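Local coordinates for erythrocyte membrane protein 1 (Plasmodium falciparum, PDB 2YK0) that probably binds host cell-surface receptors as a parasite adhesin, this chain being its N-terminal NTS-DBL1-alpha and CIDR-gamma double domain, at residues D353-T358 with D370-R375. The protein carries 8 engineered substitutions. Numbering follows the deposited sequence.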
ATOM      1  N   ASP A 353      -6.521 -17.461  13.651  1.00 53.07           N
ATOM      2  CA  ASP A 353      -5.457 -18.134  14.387  1.00 53.52           C
ATOM      3  C   ASP A 353      -5.298 -19.537  13.835  1.00 57.07           C
ATOM      4  O   ASP A 353      -4.575 -20.351  14.403  1.00 57.97           O
ATOM      5  CB  ASP A 353      -5.650 -18.094  15.919  1.00 55.94           C
ATOM      6  CG  ASP A 353      -7.083 -18.130  16.394  1.00 66.26           C
ATOM      7  OD1 ASP A 353      -7.693 -19.216  16.338  1.00 65.05           O
ATOM      8  OD2 ASP A 353      -7.591 -17.064  16.836  1.00 74.49           O
ATOM      9  N   GLY A 354      -5.932 -19.764  12.683  1.00 52.61           N
ATOM     10  CA  GLY A 354      -5.878 -20.987  11.899  1.00 51.94           C
ATOM     11  C   GLY A 354      -6.420 -22.232  12.548  1.00 54.18           C
ATOM     12  O   GLY A 354      -5.641 -23.112  12.872  1.00 54.75           O
ATOM     13  N   HIS A 355      -7.738 -22.328  12.742  1.00 49.37           N
ATOM     14  CA  HIS A 355      -8.376 -23.518  13.326  1.00 48.73           C
ATOM     15  C   HIS A 355      -9.679 -23.756  12.608  1.00 53.08           C
ATOM     16  O   HIS A 355     -10.398 -22.801  12.320  1.00 50.66           O
ATOM     17  CB  HIS A 355      -8.616 -23.394  14.862  1.00 49.08           C
ATOM     18  CG  HIS A 355      -7.365 -23.245  15.666  1.00 51.79           C
ATOM     19  ND1 HIS A 355      -6.460 -24.277  15.792  1.00 53.19           N
ATOM     20  CD2 HIS A 355      -6.881 -22.164  16.315  1.00 53.53           C
ATOM     21  CE1 HIS A 355      -5.448 -23.791  16.490  1.00 52.58           C
ATOM     22  NE2 HIS A 355      -5.661 -22.528  16.843  1.00 53.13           N
ATOM     23  N   ASP A 356      -9.991 -25.021  12.310  1.00 53.38           N
ATOM     24  CA  ASP A 356     -11.256 -25.312  11.652  1.00 55.07           C
ATOM     25  C   ASP A 356     -12.358 -25.355  12.700  1.00 60.87           C
ATOM     26  O   ASP A 356     -12.377 -26.240  13.548  1.00 59.30           O
ATOM     27  CB  ASP A 356     -11.192 -26.581  10.796  1.00 57.96           C
ATOM     28  CG  ASP A 356     -12.552 -27.004  10.268  1.00 75.51           C
ATOM     29  OD1 ASP A 356     -13.172 -26.215   9.513  1.00 87.32           O
ATOM     30  OD2 ASP A 356     -13.025 -28.088  10.658  1.00 75.56           O
ATOM     31  N   CYS A 357     -13.229 -24.338  12.667  1.00 60.77           N
ATOM     32  CA  CYS A 357     -14.351 -24.172  13.587  1.00 62.37           C
ATOM     33  C   CYS A 357     -15.438 -25.221  13.350  1.00 66.35           C
ATOM     34  O   CYS A 357     -16.298 -25.396  14.216  1.00 65.81           O
ATOM     35  CB  CYS A 357     -14.920 -22.753  13.520  1.00 63.89           C
ATOM     36  SG  CYS A 357     -13.680 -21.436  13.365  1.00 68.12           S
ATOM     37  N   THR A 358     -15.429 -25.884  12.167  1.00 63.36           N
ATOM     38  CA  THR A 358     -16.431 -26.895  11.800  1.00 63.77           C
ATOM     39  C   THR A 358     -16.242 -28.195  12.575  1.00 70.53           C
ATOM     40  O   THR A 358     -17.220 -28.895  12.850  1.00 70.77           O
ATOM     41  CB  THR A 358     -16.510 -27.114  10.284  1.00 66.98           C
ATOM     42  OG1 THR A 358     -15.521 -28.045   9.881  1.00 66.49           O
ATOM     43  CG2 THR A 358     -16.408 -25.827   9.472  1.00 63.59           C
ATOM     44  N   ASP A 370      -1.270 -29.394  16.520  1.00 54.72           N
ATOM     45  CA  ASP A 370      -0.899 -28.504  15.417  1.00 56.18           C
ATOM     46  C   ASP A 370      -2.162 -27.869  14.838  1.00 62.26           C
ATOM     47  O   ASP A 370      -3.279 -28.337  15.104  1.00 62.17           O
ATOM     48  CB  ASP A 370      -0.118 -29.242  14.307  1.00 58.65           C
ATOM     49  CG  ASP A 370       1.083 -28.459  13.781  1.00 78.81           C
ATOM     50  OD1 ASP A 370       1.037 -27.189  13.800  1.00 89.72           O
ATOM     51  OD2 ASP A 370       2.067 -29.105  13.338  1.00 78.98           O
ATOM     52  N   LEU A 371      -2.002 -26.799  14.066  1.00 59.13           N
ATOM     53  CA  LEU A 371      -3.190 -26.179  13.541  1.00 59.09           C
ATOM     54  C   LEU A 371      -3.683 -26.658  12.198  1.00 65.36           C
ATOM     55  O   LEU A 371      -2.920 -26.773  11.230  1.00 65.28           O
ATOM     56  CB  LEU A 371      -3.265 -24.652  13.722  1.00 59.03           C
ATOM     57  CG  LEU A 371      -2.015 -23.785  13.588  1.00 63.01           C
ATOM     58  CD1 LEU A 371      -2.358 -22.460  12.949  1.00 62.66           C
ATOM     59  CD2 LEU A 371      -1.379 -23.541  14.946  1.00 63.39           C
ATOM     60  N   ASP A 372      -4.985 -26.999  12.190  1.00 63.05           N
ATOM     61  CA  ASP A 372      -5.819 -27.359  11.041  1.00 63.28           C
ATOM     62  C   ASP A 372      -6.220 -26.004  10.486  1.00 69.02           C
ATOM     63  O   ASP A 372      -6.290 -25.052  11.262  1.00 70.96           O
ATOM     64  CB  ASP A 372      -7.078 -28.122  11.501  1.00 65.13           C
ATOM     65  CG  ASP A 372      -7.818 -27.540  12.698  1.00 78.62           C
ATOM     66  OD1 ASP A 372      -7.198 -26.788  13.468  1.00 86.38           O
ATOM     67  OD2 ASP A 372      -9.017 -27.858  12.871  1.00 79.69           O
ATOM     68  N   CYS A 373      -6.444 -25.876   9.180  1.00 64.14           N
ATOM     69  CA  CYS A 373      -6.785 -24.585   8.555  1.00 63.88           C
ATOM     70  C   CYS A 373      -5.714 -23.444   8.710  1.00 63.58           C
ATOM     71  O   CYS A 373      -6.109 -22.292   8.877  1.00 60.57           O
ATOM     72  CB  CYS A 373      -8.185 -24.122   8.964  1.00 65.16           C
ATOM     73  SG  CYS A 373      -8.980 -23.032   7.755  1.00 69.86           S
ATOM     74  N   PRO A 374      -4.369 -23.710   8.602  1.00 60.19           N
ATOM     75  CA  PRO A 374      -3.390 -22.621   8.769  1.00 59.62           C
ATOM     76  C   PRO A 374      -3.329 -21.617   7.628  1.00 63.51           C
ATOM     77  O   PRO A 374      -2.723 -20.566   7.816  1.00 63.19           O
ATOM     78  CB  PRO A 374      -2.062 -23.357   8.922  1.00 61.23           C
ATOM     79  CG  PRO A 374      -2.244 -24.587   8.184  1.00 65.58           C
ATOM     80  CD  PRO A 374      -3.666 -24.993   8.391  1.00 61.36           C
ATOM     81  N   ARG A 375      -3.947 -21.937   6.465  1.00 59.98           N
ATOM     82  CA  ARG A 375      -4.038 -21.079   5.273  1.00 59.08           C
ATOM     83  C   ARG A 375      -4.858 -19.843   5.587  1.00 60.76           C
ATOM     84  O   ARG A 375      -4.580 -18.795   5.021  1.00 60.67           O
ATOM     85  CB  ARG A 375      -4.675 -21.840   4.096  1.00 59.88           C
ATOM     86  CG  ARG A 375      -3.673 -22.449   3.108  1.00 68.42           C
ATOM     87  CD  ARG A 375      -4.230 -23.660   2.369  1.00 77.37           C
ATOM     88  NE  ARG A 375      -5.589 -23.442   1.863  1.00 88.30           N
ATOM     89  CZ  ARG A 375      -6.550 -24.365   1.849  1.00103.30           C
ATOM     90  NH1 ARG A 375      -6.311 -25.590   2.312  1.00 89.01           N
ATOM     91  NH2 ARG A 375      -7.754 -24.072   1.376  1.00 87.18           N
TER
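With CG held between its backbone N and carbonyl carbon (chi1 45°), D372 extends its carboxylate to H355, whose own CG is anti to its carbonyl carbon (chi1 -62°), with the ring turned so that ND1 faces OD1. The two meet in a disulfide-rich loop of the Duffy-binding-like C-terminal subdomain, where the chain doubles back after strand 348-349 to enter helix 374-410. D372 uses both oxygens, each in a weak hydrogen bond: OD1 accepts from H355 ND1 at 3.5 Å, at the ring edge and near its plane, while OD2 accepts from the backbone N of D356 at 3.1 Å. One carboxylate thus bridges a side chain and the adjoining peptide, though the imidazole and carboxylate planes are turned 55° apart. L371 packs from the same segment, its CB 3.6 Å from CE1 of H355 and its CD1 3.4 Å from the carbonyl O of D353. G354 has no side chain and a positive phi, and its CA lies 4.3 Å from CA of P374. Disulfides C373-C350 and C357-C473 tie both segments to the surrounding chain, and K576 and E580 of helix 575-601 touch H355 and L371 respectively. The like-charged carboxylates of D356 and D372 lie 4.6 Å apart at their OD2 atoms, each with its own donors. D356 OD2 takes a weak hydrogen bond from Q359 N, and T358 OG1 donates to it at 2.6 Å, on the syn lone pair.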